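Local coordinates for pyridoxamine 5'-phosphate oxidase-related, FMN-binding protein (Mycobacterium smegmatis, PDB 6ECI) that binds flavin adenine dinucleotide and probably sequesters it, helping mycobacteria withstand hypoxic and oxidative stress, at residues T5-S8 with A9-W13. Sequence-based numbering, arbitrary orientation.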
loop_
_atom_site.group_PDB
_atom_site.type_symbol
_atom_site.label_atom_id
_atom_site.label_comp_id
_atom_site.label_asym_id
_atom_site.label_seq_id
_atom_site.Cartn_x
_atom_site.Cartn_y
_atom_site.Cartn_z
ATOM N N THR B 5 7.051 10.270 -15.540
ATOM C CA THR B 5 6.079 10.052 -16.607
ATOM C C THR B 5 4.664 9.900 -16.054
ATOM O O THR B 5 4.390 8.996 -15.265
ATOM C CB THR B 5 6.428 8.802 -17.443
ATOM O OG1 THR B 5 7.659 9.020 -18.145
ATOM C CG2 THR B 5 5.318 8.491 -18.445
ATOM N N ILE B 6 3.770 10.794 -16.473
ATOM C CA ILE B 6 2.365 10.708 -16.094
ATOM C C ILE B 6 1.678 9.674 -16.973
ATOM O O ILE B 6 1.915 9.610 -18.186
ATOM C CB ILE B 6 1.683 12.083 -16.214
ATOM C CG1 ILE B 6 2.602 13.195 -15.700
ATOM C CG2 ILE B 6 0.362 12.088 -15.460
ATOM C CD1 ILE B 6 2.796 13.191 -14.203
ATOM N N LEU B 7 0.823 8.857 -16.367
ATOM C CA LEU B 7 0.132 7.791 -17.079
ATOM C C LEU B 7 -1.314 8.179 -17.350
ATOM O O LEU B 7 -1.962 8.829 -16.523
ATOM C CB LEU B 7 0.178 6.483 -16.288
ATOM C CG LEU B 7 1.565 5.892 -16.036
ATOM C CD1 LEU B 7 1.453 4.607 -15.235
ATOM C CD2 LEU B 7 2.289 5.651 -17.352
ATOM N N SER B 8 -1.812 7.774 -18.514
ATOM C CA SER B 8 -3.202 7.997 -18.871
ATOM C C SER B 8 -4.103 7.018 -18.124
ATOM O O SER B 8 -3.643 6.078 -17.471
ATOM C CB SER B 8 -3.400 7.848 -20.377
ATOM O OG SER B 8 -3.213 6.500 -20.773
ATOM N N ALA B 9 -5.413 7.242 -18.240
ATOM C CA ALA B 9 -6.368 6.385 -17.546
ATOM C C ALA B 9 -6.369 4.973 -18.118
ATOM O O ALA B 9 -6.510 3.997 -17.372
ATOM C CB ALA B 9 -7.768 6.992 -17.614
ATOM N N THR B 10 -6.213 4.843 -19.440
ATOM C CA THR B 10 -6.267 3.521 -20.055
ATOM C C THR B 10 -5.058 2.674 -19.677
ATOM O O THR B 10 -5.161 1.443 -19.618
ATOM C CB THR B 10 -6.385 3.645 -21.578
ATOM O OG1 THR B 10 -6.459 2.338 -22.163
ATOM C CG2 THR B 10 -5.192 4.388 -22.162
ATOM N N GLU B 11 -3.913 3.307 -19.412
ATOM C CA GLU B 11 -2.754 2.552 -18.947
ATOM C C GLU B 11 -2.932 2.123 -17.497
ATOM O O GLU B 11 -2.584 0.995 -17.131
ATOM C CB GLU B 11 -1.481 3.382 -19.115
ATOM C CG GLU B 11 -1.266 3.913 -20.526
ATOM C CD GLU B 11 -0.235 5.030 -20.591
ATOM O OE1 GLU B 11 0.952 4.735 -20.831
ATOM O OE2 GLU B 11 -0.611 6.205 -20.404
ATOM N N CYS B 12 -3.490 3.005 -16.662
ATOM C CA CYS B 12 -3.648 2.699 -15.243
ATOM C C CYS B 12 -4.580 1.511 -15.031
ATOM O O CYS B 12 -4.247 0.571 -14.298
ATOM C CB CYS B 12 -4.175 3.926 -14.497
ATOM S SG CYS B 12 -3.083 5.365 -14.500
ATOM N N TRP B 13 -5.757 1.539 -15.661
ATOM C CA TRP B 13 -6.735 0.477 -15.441
ATOM C C TRP B 13 -6.216 -0.875 -15.913
ATOM O O TRP B 13 -6.569 -1.909 -15.334
ATOM C CB TRP B 13 -8.052 0.817 -16.140
ATOM C CG TRP B 13 -8.824 1.899 -15.454
ATOM C CD1 TRP B 13 -9.044 3.167 -15.910
ATOM C CD2 TRP B 13 -9.471 1.812 -14.181
ATOM N NE1 TRP B 13 -9.789 3.874 -14.998
ATOM C CE2 TRP B 13 -10.064 3.064 -13.928
ATOM C CE3 TRP B 13 -9.604 0.797 -13.230
ATOM C CZ2 TRP B 13 -10.783 3.329 -12.763
ATOM C CZ3 TRP B 13 -10.317 1.060 -12.075
ATOM C CH2 TRP B 13 -10.899 2.316 -11.851
#
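The carboxylate of E11 reaches back over S8 and accepts two hydrogen bonds on one oxygen, OE2. The backbone N of S8 donates to E11 OE2 at 2.7 Å, and S8 OG donates to that atom at 2.6 Å. Both donors come in on the anti side of the carboxylate, the amide 33° out of its plane and the hydroxyl nearer to it. E11 starts beside its own backbone N (chi1 -54°) and runs on extended past CG, which carries CG and CD alongside S8 OG and leaves OE1 facing L7. S8 is the N-cap of helix 9-16, and the glutamate three residues on, bonded to the cap's own amide, supplies one half of a capping box; here the serine hydroxyl turns to E11 as well. The first turn is closed by C12 N donating to S8 O at 3.2 Å. L7 lies beside the E11 carboxylate: its side chain crosses that of E11 at about a right angle, CD2 lying 3.8 Å from E11 OE1, while its CB packs against C12 SG at 3.9 Å. Backbone hydrogen bonds between T5 and R126 and between L7 and G124 hold the segment 5-8 beside strand 121-127, and the side chain of C12 touches I122 of that strand and lies about 7 Å from a bound FAD.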